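Local coordinates for protein Exo-poly-alpha-D-galacturonosidase (Thermotoga maritima, PDB 3JUR) that probably hydrolyses polygalacturonic acid, the pectin backbone of plant cell walls, as an exo-acting, hyperthermoactive glycoside hydrolase of family 28 that assembles as a tetramer, at residues Val28-Asp32 with Phe33-Gly37; Gly135-Asn139 with Glu140-Pro144; Arg173-Pro176 with Val177-Val181. All coordinates share one frame; numbering follows the deposited sequence.

Contact 1. Residues Val28-Asp32 with Phe33-Gly37; sequences VNLLD and FGARG
A single 3-10 turn at the end of the first strand of the beta-helix brings Val-28 and Leu-30 against Phe-33 and Ala-35. Its closing bond runs from Phe-33 N to Leu-30 O (3.1 Å). An Asx turn starts the bend: Asn-29 OD1 accepts from Leu-31 N on a lone pair in the carbonyl plane, a nearly straight bond of 3.1 Å. The side chains of Phe-33 and Val-28 cross at about a right angle, and Val-28 CG1, anti to the backbone N (chi1 -152°), meets the ring edge at CE2 (3.3 Å). Asn-29 O sits at the same edge, near CD2, while Asp-32 O lies over one face. Strand 27-29 pairs in parallel with strand 60-64, and the turn leads the chain off this coil toward helix 44-57, where Ala-50 touches Phe-33 and Phe-47 touches Leu-30. Leu-30 CG packs on Ala-35 CB at 3.7 Å, both side chains being buried, and Leu-31 CD2 comes to 3.4 Å from Ala-35 O. One water donates to both Leu-31 O and Ala-35 O; a second donates to Leu-31 O and accepts from Gly-34 N.

Contact 2. Residues Gly135-Asn139 with Glu140-Pro144; sequences GSADN and EHWWP
Trp-143 packs back on Ala-137, Asp-138 and Asn-139. Its CB lies 3.3 Å from Asp-138 O, and CG and CD2 stay close to that oxygen. Farther along the indole, NE1 meets Ala-137 CB (3.4 Å) while giving its hydrogen bond to Ser-211 O. On the six-membered side, Asp-138 CA stands over the same face as Ala-137 CB, a CH-pi contact 3.8 Å from the ring centroid, and Asn-139 OD1 reaches the edge at CE3, its amide turned 57° from the indole plane. At the tip, CZ3 lies beneath Asp-138 CA, and CZ2 and CH2 come near Ala-137 O. Replacing the indole by the methyl of an alanine would probably leave Ala-137 CB and Asp-138 CA without the flat surface they rest on, and Ser-211 O without its indole donor. Trp-143 also touches Pro-236 and Asn-238, in a segment resembling the Asn-Thr-Asp signature of family 28, and so probably borders the catalytic cleft.

The turn belongs to the long excursion from the beta-helix between strand 132-134 and helix 161-173, and Asp-138 holds it together from within. With CG between the backbone N and the carbonyl carbon (chi1 55°), the carboxylate folds back beside His-141. His-141 ND1 donates to OD1 on its syn side (2.8 Å), a His-carboxylate hydrogen bond nearly in the imidazole plane, and OD1 also accepts Glu-140 N (2.9 Å) from above the carboxylate plane. His-141 O accepts from Asp-138 N and Trp-143 N. Beyond Ala-137 CB, a water bridges Trp-142 NE1 to Gly-135 O.

Contact 3. Residues Arg173-Pro176 with Val177-Val181; sequences RGTP and VEERV
The guanidinium of Arg-180 has Val-177 CG2 over the centre of one face, 4.3 Å above its plane, and Thr-175 O at its edge. Two nitrogens grip that one oxygen side-on: NE and NH2 each lie 2.9 Å from Thr-175 O, with the oxygen 18° out of the guanidinium plane. NH2 approaches nearly along the C=O axis, whereas NE is tilted from the carbonyl plane, and both N-H bonds are bent, as expected when two donors share a single acceptor. The side chain runs extended from CG to NE (chi2 -178°, chi3 -161°), which carries the guanidinium back past Pro-176 O to the carbonyl five residues earlier. The remaining nitrogen, NH1, forms a salt bridge with Asp-272 and a hydrogen bond to Glu-109 O, so the buried charge probably has its compensation in Asp-272.

Just before this turn, helix 161-173 ends in a Schellman motif with Gly-174 as its C-prime residue, and the chain then folds into the 3-10 segment 177-179. Glu-179 N donates to Pro-176 O (3.0 Å). The side chain of Glu-179 lies alongside Pro-176, pointing the same way, and its OE1 reaches Pro-176 CD at 3.8 Å. Thr-175 CG2, anti to the backbone N, faces Glu-179 CB at 3.9 Å. Glu-178, bent at chi2, brings OE2 to Pro-176 CB (3.6 Å). Val-177 also packs on Glu-109 and Tyr-111 of strand 108-112.

In the fold
The three turns follow one another along the chain without touching. Contact 1 sits at the N-terminal end of the parallel beta-helix, beside helix 44-57. Contact 2, about 19 Å from the centre of the chain, lies where the chain leaves strand 132-134, and contact 3 lies beyond helix 161-173; these two therefore belong to the same long excursion from the beta-helix, between strands 132-134 and 193-196. Through Trp-143 and Asn-238, contact 2 probably lies nearest the catalytic cleft of the beta-helix. The centres of contacts 2 and 3 are about 28 Å apart, whereas contacts 1 and 3 are the farthest pair, about 40 Å between centres. None of the three is touched by another subunit of the tetramer.

Contact 1. Residues Val28-Asp32 with Phe33-Gly37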
ATOM      1  N   VAL D  28      55.065 -13.658  27.059  1.00 27.84           N
ATOM      2  CA  VAL D  28      55.390 -14.894  27.764  1.00 27.40           C
ATOM      3  C   VAL D  28      54.274 -15.924  27.526  1.00 27.11           C
ATOM      4  O   VAL D  28      53.129 -15.557  27.249  1.00 27.02           O
ATOM      5  CB  VAL D  28      55.641 -14.671  29.280  1.00 27.46           C
ATOM      6  CG1 VAL D  28      56.592 -15.728  29.808  1.00 27.64           C
ATOM      7  CG2 VAL D  28      56.250 -13.302  29.544  1.00 27.64           C
ATOM      8  N   ASN D  29      54.629 -17.205  27.604  1.00 26.63           N
ATOM      9  CA  ASN D  29      53.699 -18.308  27.380  1.00 26.24           C
ATOM     10  C   ASN D  29      53.256 -18.929  28.705  1.00 26.11           C
ATOM     11  O   ASN D  29      54.084 -19.191  29.586  1.00 26.35           O
ATOM     12  CB  ASN D  29      54.357 -19.367  26.487  1.00 26.12           C
ATOM     13  CG  ASN D  29      53.358 -20.343  25.889  1.00 25.88           C
ATOM     14  OD1 ASN D  29      52.604 -21.006  26.607  1.00 25.42           O
ATOM     15  ND2 ASN D  29      53.369 -20.456  24.562  1.00 24.36           N
ATOM     16  N   LEU D  30      51.952 -19.179  28.829  1.00 25.90           N
ATOM     17  CA  LEU D  30      51.359 -19.715  30.059  1.00 25.71           C
ATOM     18  C   LEU D  30      51.930 -21.071  30.494  1.00 25.62           C
ATOM     19  O   LEU D  30      51.963 -21.375  31.688  1.00 25.31           O
ATOM     20  CB  LEU D  30      49.832 -19.806  29.933  1.00 25.59           C
ATOM     21  CG  LEU D  30      49.076 -20.107  31.230  1.00 25.32           C
ATOM     22  CD1 LEU D  30      49.119 -18.915  32.183  1.00 25.68           C
ATOM     23  CD2 LEU D  30      47.643 -20.528  30.962  1.00 24.73           C
ATOM     24  N   LEU D  31      52.375 -21.870  29.525  1.00 25.75           N
ATOM     25  CA  LEU D  31      52.956 -23.189  29.796  1.00 25.90           C
ATOM     26  C   LEU D  31      54.323 -23.117  30.473  1.00 26.05           C
ATOM     27  O   LEU D  31      54.848 -24.137  30.926  1.00 26.28           O
ATOM     28  CB  LEU D  31      53.044 -24.027  28.516  1.00 25.85           C
ATOM     29  CG  LEU D  31      51.742 -24.464  27.838  1.00 25.67           C
ATOM     30  CD1 LEU D  31      52.062 -25.159  26.531  1.00 25.80           C
ATOM     31  CD2 LEU D  31      50.904 -25.373  28.733  1.00 25.02           C
ATOM     32  N   ASP D  32      54.890 -21.915  30.548  1.00 26.26           N
ATOM     33  CA  ASP D  32      56.157 -21.705  31.245  1.00 26.51           C
ATOM     34  C   ASP D  32      55.940 -21.395  32.733  1.00 26.57           C
ATOM     35  O   ASP D  32      56.889 -21.070  33.456  1.00 26.25           O
ATOM     36  CB  ASP D  32      56.971 -20.591  30.567  1.00 26.65           C
ATOM     37  CG  ASP D  32      57.326 -20.917  29.120  1.00 27.17           C
ATOM     38  OD1 ASP D  32      57.827 -22.030  28.852  1.00 28.00           O
ATOM     39  OD2 ASP D  32      57.110 -20.051  28.249  1.00 28.66           O
ATOM     40  N   PHE D  33      54.688 -21.509  33.182  1.00 26.53           N
ATOM     41  CA  PHE D  33      54.332 -21.210  34.569  1.00 26.66           C
ATOM     42  C   PHE D  33      53.526 -22.323  35.245  1.00 26.66           C
ATOM     43  O   PHE D  33      52.718 -22.065  36.140  1.00 26.87           O
ATOM     44  CB  PHE D  33      53.600 -19.867  34.655  1.00 26.57           C
ATOM     45  CG  PHE D  33      54.417 -18.703  34.172  1.00 26.82           C
ATOM     46  CD1 PHE D  33      55.269 -18.028  35.037  1.00 27.05           C
ATOM     47  CD2 PHE D  33      54.334 -18.283  32.847  1.00 27.37           C
ATOM     48  CE1 PHE D  33      56.030 -16.949  34.593  1.00 27.18           C
ATOM     49  CE2 PHE D  33      55.089 -17.211  32.395  1.00 27.17           C
ATOM     50  CZ  PHE D  33      55.938 -16.540  33.268  1.00 27.30           C
ATOM     51  N   GLY D  34      53.756 -23.560  34.817  1.00 26.61           N
ATOM     52  CA  GLY D  34      53.165 -24.728  35.469  1.00 26.45           C
ATOM     53  C   GLY D  34      51.776 -25.126  35.000  1.00 26.39           C
ATOM     54  O   GLY D  34      51.223 -26.117  35.484  1.00 26.22           O
ATOM     55  N   ALA D  35      51.214 -24.363  34.063  1.00 26.36           N
ATOM     56  CA  ALA D  35      49.891 -24.654  33.506  1.00 26.46           C
ATOM     57  C   ALA D  35      49.899 -25.890  32.611  1.00 26.60           C
ATOM     58  O   ALA D  35      50.932 -26.261  32.051  1.00 26.80           O
ATOM     59  CB  ALA D  35      49.371 -23.459  32.730  1.00 26.37           C
ATOM     60  N   ARG D  36      48.734 -26.519  32.492  1.00 26.75           N
ATOM     61  CA  ARG D  36      48.524 -27.640  31.590  1.00 27.06           C
ATOM     62  C   ARG D  36      47.144 -27.500  30.949  1.00 27.13           C
ATOM     63  O   ARG D  36      46.159 -27.205  31.633  1.00 27.10           O
ATOM     64  CB  ARG D  36      48.628 -28.962  32.354  1.00 27.35           C
ATOM     65  CG  ARG D  36      49.030 -30.155  31.494  1.00 28.55           C
ATOM     66  CD  ARG D  36      49.961 -31.094  32.259  1.00 30.75           C
ATOM     67  NE  ARG D  36      51.180 -30.396  32.663  1.00 32.63           N
ATOM     68  CZ  ARG D  36      52.045 -30.825  33.579  1.00 33.57           C
ATOM     69  NH1 ARG D  36      51.848 -31.976  34.217  1.00 34.38           N
ATOM     70  NH2 ARG D  36      53.116 -30.091  33.858  1.00 34.05           N
ATOM     71  N   GLY D  37      47.084 -27.697  29.634  1.00 27.00           N
ATOM     72  CA  GLY D  37      45.830 -27.604  28.896  1.00 26.78           C
ATOM     73  C   GLY D  37      45.065 -28.913  28.851  1.00 26.76           C
ATOM     74  O   GLY D  37      44.377 -29.199  27.870  1.00 26.73           O
TER
HETATM   75  O   HOH W   1      53.618 -26.293  31.908  1.00 25.03           O
HETATM   76  O   HOH W   2      56.139 -24.684  33.687  1.00 28.61           O

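Contact 2. Residues Gly135-Asn139 with Glu140-Pro144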
ATOM      1  N   GLY D 135      32.735 -19.800  31.045  1.00 21.93           N
ATOM      2  CA  GLY D 135      32.399 -19.489  32.432  1.00 22.37           C
ATOM      3  C   GLY D 135      31.863 -20.645  33.256  1.00 22.86           C
ATOM      4  O   GLY D 135      31.703 -20.514  34.474  1.00 22.99           O
ATOM      5  N   SER D 136      31.575 -21.761  32.583  1.00 23.15           N
ATOM      6  CA  SER D 136      31.081 -22.998  33.200  1.00 24.04           C
ATOM      7  C   SER D 136      29.739 -22.890  33.936  1.00 24.75           C
ATOM      8  O   SER D 136      29.416 -23.751  34.764  1.00 25.07           O
ATOM      9  CB  SER D 136      32.140 -23.628  34.117  1.00 24.12           C
ATOM     10  OG  SER D 136      33.316 -23.945  33.396  1.00 24.20           O
ATOM     11  N   ALA D 137      28.961 -21.855  33.638  1.00 25.18           N
ATOM     12  CA  ALA D 137      27.621 -21.736  34.207  1.00 25.84           C
ATOM     13  C   ALA D 137      26.646 -22.672  33.494  1.00 26.27           C
ATOM     14  O   ALA D 137      26.719 -22.861  32.277  1.00 26.62           O
ATOM     15  CB  ALA D 137      27.130 -20.303  34.138  1.00 25.68           C
ATOM     16  N   ASP D 138      25.743 -23.257  34.267  1.00 26.57           N
ATOM     17  CA  ASP D 138      24.697 -24.130  33.747  1.00 27.04           C
ATOM     18  C   ASP D 138      23.611 -24.239  34.822  1.00 27.20           C
ATOM     19  O   ASP D 138      23.608 -23.455  35.771  1.00 27.37           O
ATOM     20  CB  ASP D 138      25.265 -25.508  33.350  1.00 27.10           C
ATOM     21  CG  ASP D 138      26.026 -26.190  34.480  1.00 27.58           C
ATOM     22  OD1 ASP D 138      25.826 -25.825  35.656  1.00 28.14           O
ATOM     23  OD2 ASP D 138      26.829 -27.101  34.190  1.00 28.57           O
ATOM     24  N   ASN D 139      22.704 -25.203  34.680  1.00 27.31           N
ATOM     25  CA  ASN D 139      21.617 -25.391  35.642  1.00 27.51           C
ATOM     26  C   ASN D 139      22.068 -25.874  37.021  1.00 27.54           C
ATOM     27  O   ASN D 139      21.271 -25.911  37.960  1.00 27.45           O
ATOM     28  CB  ASN D 139      20.558 -26.342  35.076  1.00 27.71           C
ATOM     29  CG  ASN D 139      19.799 -25.741  33.905  1.00 28.36           C
ATOM     30  OD1 ASN D 139      19.969 -24.566  33.560  1.00 28.90           O
ATOM     31  ND2 ASN D 139      18.956 -26.551  33.281  1.00 28.96           N
ATOM     32  N   GLU D 140      23.343 -26.241  37.140  1.00 27.64           N
ATOM     33  CA  GLU D 140      23.906 -26.684  38.418  1.00 27.44           C
ATOM     34  C   GLU D 140      24.878 -25.650  38.996  1.00 26.91           C
ATOM     35  O   GLU D 140      25.264 -25.746  40.163  1.00 26.68           O
ATOM     36  CB  GLU D 140      24.621 -28.034  38.266  1.00 27.90           C
ATOM     37  CG  GLU D 140      24.178 -28.873  37.062  1.00 29.62           C
ATOM     38  CD  GLU D 140      22.890 -29.632  37.291  1.00 31.43           C
ATOM     39  OE1 GLU D 140      22.826 -30.430  38.248  1.00 31.83           O
ATOM     40  OE2 GLU D 140      21.947 -29.445  36.491  1.00 33.06           O
ATOM     41  N   HIS D 141      25.269 -24.666  38.183  1.00 26.15           N
ATOM     42  CA  HIS D 141      26.293 -23.692  38.578  1.00 25.54           C
ATOM     43  C   HIS D 141      25.927 -22.245  38.242  1.00 25.29           C
ATOM     44  O   HIS D 141      25.629 -21.915  37.082  1.00 25.21           O
ATOM     45  CB  HIS D 141      27.653 -24.075  37.979  1.00 25.58           C
ATOM     46  CG  HIS D 141      28.083 -25.472  38.313  1.00 25.54           C
ATOM     47  ND1 HIS D 141      27.777 -26.555  37.514  1.00 25.33           N
ATOM     48  CD2 HIS D 141      28.773 -25.966  39.369  1.00 25.05           C
ATOM     49  CE1 HIS D 141      28.273 -27.654  38.057  1.00 24.32           C
ATOM     50  NE2 HIS D 141      28.883 -27.325  39.182  1.00 24.02           N
ATOM     51  N   TRP D 142      25.952 -21.393  39.269  1.00 24.86           N
ATOM     52  CA  TRP D 142      25.574 -19.970  39.176  1.00 24.61           C
ATOM     53  C   TRP D 142      24.091 -19.687  38.872  1.00 24.66           C
ATOM     54  O   TRP D 142      23.456 -18.903  39.583  1.00 24.51           O
ATOM     55  CB  TRP D 142      26.452 -19.205  38.170  1.00 24.60           C
ATOM     56  CG  TRP D 142      27.933 -19.220  38.459  1.00 24.08           C
ATOM     57  CD1 TRP D 142      28.899 -19.823  37.710  1.00 23.74           C
ATOM     58  CD2 TRP D 142      28.609 -18.590  39.556  1.00 23.20           C
ATOM     59  NE1 TRP D 142      30.135 -19.614  38.269  1.00 23.09           N
ATOM     60  CE2 TRP D 142      29.989 -18.859  39.404  1.00 23.49           C
ATOM     61  CE3 TRP D 142      28.185 -17.830  40.657  1.00 22.92           C
ATOM     62  CZ2 TRP D 142      30.951 -18.394  40.309  1.00 21.73           C
ATOM     63  CZ3 TRP D 142      29.143 -17.367  41.557  1.00 22.38           C
ATOM     64  CH2 TRP D 142      30.511 -17.652  41.374  1.00 21.82           C
ATOM     65  N   TRP D 143      23.551 -20.302  37.816  1.00 24.54           N
ATOM     66  CA  TRP D 143      22.193 -19.975  37.339  1.00 24.42           C
ATOM     67  C   TRP D 143      21.060 -20.230  38.346  1.00 24.43           C
ATOM     68  O   TRP D 143      20.107 -19.446  38.392  1.00 24.51           O
ATOM     69  CB  TRP D 143      21.868 -20.657  35.995  1.00 24.32           C
ATOM     70  CG  TRP D 143      22.677 -20.177  34.810  1.00 23.49           C
ATOM     71  CD1 TRP D 143      23.489 -19.083  34.756  1.00 23.34           C
ATOM     72  CD2 TRP D 143      22.715 -20.768  33.504  1.00 23.38           C
ATOM     73  NE1 TRP D 143      24.048 -18.965  33.504  1.00 23.10           N
ATOM     74  CE2 TRP D 143      23.589 -19.986  32.716  1.00 23.78           C
ATOM     75  CE3 TRP D 143      22.091 -21.884  32.922  1.00 23.79           C
ATOM     76  CZ2 TRP D 143      23.861 -20.284  31.373  1.00 23.93           C
ATOM     77  CZ3 TRP D 143      22.367 -22.186  31.590  1.00 24.48           C
ATOM     78  CH2 TRP D 143      23.244 -21.382  30.828  1.00 24.08           C
ATOM     79  N   PRO D 144      21.148 -21.315  39.149  1.00 24.51           N
ATOM     80  CA  PRO D 144      20.118 -21.500  40.177  1.00 24.84           C
ATOM     81  C   PRO D 144      19.921 -20.287  41.098  1.00 25.14           C
ATOM     82  O   PRO D 144      18.832 -20.113  41.652  1.00 25.57           O
ATOM     83  CB  PRO D 144      20.633 -22.696  40.974  1.00 24.64           C
ATOM     84  CG  PRO D 144      21.384 -23.489  39.981  1.00 24.63           C
ATOM     85  CD  PRO D 144      22.026 -22.498  39.048  1.00 24.38           C
TER
HETATM   86  O   HOH W   3      32.624 -19.939  36.964  1.00 22.46           O

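Contact 3. Residues Arg173-Pro176 with Val177-Val181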
ATOM      1  N   ARG D 173      19.719   4.389  51.539  1.00 31.97           N
ATOM      2  CA  ARG D 173      20.223   4.998  52.784  1.00 32.27           C
ATOM      3  C   ARG D 173      21.342   5.987  52.499  1.00 31.92           C
ATOM      4  O   ARG D 173      21.381   7.077  53.065  1.00 32.05           O
ATOM      5  CB  ARG D 173      20.788   3.940  53.746  1.00 32.48           C
ATOM      6  CG  ARG D 173      19.873   2.790  54.122  1.00 34.09           C
ATOM      7  CD  ARG D 173      19.059   3.080  55.378  1.00 37.24           C
ATOM      8  NE  ARG D 173      18.266   1.923  55.798  1.00 39.22           N
ATOM      9  CZ  ARG D 173      17.205   1.447  55.140  1.00 40.51           C
ATOM     10  NH1 ARG D 173      16.789   2.010  54.008  1.00 40.65           N
ATOM     11  NH2 ARG D 173      16.559   0.388  55.615  1.00 41.13           N
ATOM     12  N   GLY D 174      22.251   5.589  51.616  1.00 31.49           N
ATOM     13  CA  GLY D 174      23.492   6.310  51.405  1.00 30.96           C
ATOM     14  C   GLY D 174      24.648   5.552  52.026  1.00 30.57           C
ATOM     15  O   GLY D 174      25.745   6.094  52.149  1.00 30.79           O
ATOM     16  N   THR D 175      24.394   4.303  52.424  1.00 30.15           N
ATOM     17  CA  THR D 175      25.426   3.408  52.966  1.00 29.68           C
ATOM     18  C   THR D 175      26.640   3.399  52.033  1.00 29.39           C
ATOM     19  O   THR D 175      26.506   3.066  50.858  1.00 29.18           O
ATOM     20  CB  THR D 175      24.904   1.951  53.116  1.00 29.61           C
ATOM     21  OG1 THR D 175      23.678   1.942  53.857  1.00 29.80           O
ATOM     22  CG2 THR D 175      25.924   1.068  53.822  1.00 29.38           C
ATOM     23  N   PRO D 176      27.824   3.782  52.552  1.00 29.19           N
ATOM     24  CA  PRO D 176      29.033   3.759  51.727  1.00 28.94           C
ATOM     25  C   PRO D 176      29.253   2.395  51.080  1.00 28.73           C
ATOM     26  O   PRO D 176      28.889   1.370  51.663  1.00 28.74           O
ATOM     27  CB  PRO D 176      30.143   4.055  52.733  1.00 28.85           C
ATOM     28  CG  PRO D 176      29.474   4.894  53.769  1.00 29.01           C
ATOM     29  CD  PRO D 176      28.093   4.317  53.900  1.00 29.13           C
ATOM     30  N   VAL D 177      29.838   2.400  49.885  1.00 28.32           N
ATOM     31  CA  VAL D 177      30.088   1.177  49.115  1.00 28.05           C
ATOM     32  C   VAL D 177      30.930   0.162  49.893  1.00 27.93           C
ATOM     33  O   VAL D 177      30.653  -1.040  49.845  1.00 27.76           O
ATOM     34  CB  VAL D 177      30.758   1.486  47.745  1.00 28.08           C
ATOM     35  CG1 VAL D 177      30.755   0.250  46.849  1.00 27.79           C
ATOM     36  CG2 VAL D 177      30.046   2.641  47.041  1.00 27.97           C
ATOM     37  N   GLU D 178      31.935   0.660  50.621  1.00 27.75           N
ATOM     38  CA  GLU D 178      32.853  -0.168  51.415  1.00 27.80           C
ATOM     39  C   GLU D 178      32.114  -1.007  52.455  1.00 27.45           C
ATOM     40  O   GLU D 178      32.652  -1.989  52.964  1.00 27.45           O
ATOM     41  CB  GLU D 178      33.903   0.704  52.126  1.00 27.96           C
ATOM     42  CG  GLU D 178      34.873   1.457  51.204  1.00 29.27           C
ATOM     43  CD  GLU D 178      34.250   2.675  50.507  1.00 30.72           C
ATOM     44  OE1 GLU D 178      34.842   3.155  49.517  1.00 31.31           O
ATOM     45  OE2 GLU D 178      33.174   3.155  50.937  1.00 30.94           O
ATOM     46  N   GLU D 179      30.882  -0.610  52.764  1.00 27.07           N
ATOM     47  CA  GLU D 179      30.073  -1.288  53.774  1.00 26.78           C
ATOM     48  C   GLU D 179      28.984  -2.176  53.162  1.00 26.32           C
ATOM     49  O   GLU D 179      28.203  -2.803  53.880  1.00 26.52           O
ATOM     50  CB  GLU D 179      29.476  -0.266  54.749  1.00 26.80           C
ATOM     51  CG  GLU D 179      30.532   0.537  55.505  1.00 27.58           C
ATOM     52  CD  GLU D 179      29.954   1.615  56.404  1.00 28.34           C
ATOM     53  OE1 GLU D 179      28.714   1.680  56.570  1.00 29.13           O
ATOM     54  OE2 GLU D 179      30.751   2.405  56.951  1.00 28.15           O
ATOM     55  N   ARG D 180      28.954  -2.237  51.834  1.00 25.82           N
ATOM     56  CA  ARG D 180      28.020  -3.093  51.113  1.00 25.27           C
ATOM     57  C   ARG D 180      28.722  -4.392  50.734  1.00 25.13           C
ATOM     58  O   ARG D 180      29.069  -4.609  49.569  1.00 25.32           O
ATOM     59  CB  ARG D 180      27.496  -2.390  49.857  1.00 25.09           C
ATOM     60  CG  ARG D 180      26.800  -1.071  50.112  1.00 24.24           C
ATOM     61  CD  ARG D 180      26.284  -0.489  48.811  1.00 22.61           C
ATOM     62  NE  ARG D 180      26.016   0.941  48.920  1.00 21.46           N
ATOM     63  CZ  ARG D 180      25.867   1.759  47.882  1.00 22.06           C
ATOM     64  NH1 ARG D 180      25.962   1.294  46.639  1.00 21.53           N
ATOM     65  NH2 ARG D 180      25.624   3.048  48.083  1.00 20.92           N
ATOM     66  N   VAL D 181      28.924  -5.250  51.727  1.00 24.92           N
ATOM     67  CA  VAL D 181      29.715  -6.466  51.550  1.00 24.80           C
ATOM     68  C   VAL D 181      28.814  -7.692  51.422  1.00 24.55           C
ATOM     69  O   VAL D 181      28.015  -7.983  52.315  1.00 25.01           O
ATOM     70  CB  VAL D 181      30.735  -6.656  52.709  1.00 24.64           C
ATOM     71  CG1 VAL D 181      31.582  -7.916  52.504  1.00 24.53           C
ATOM     72  CG2 VAL D 181      31.628  -5.429  52.839  1.00 24.79           C
TER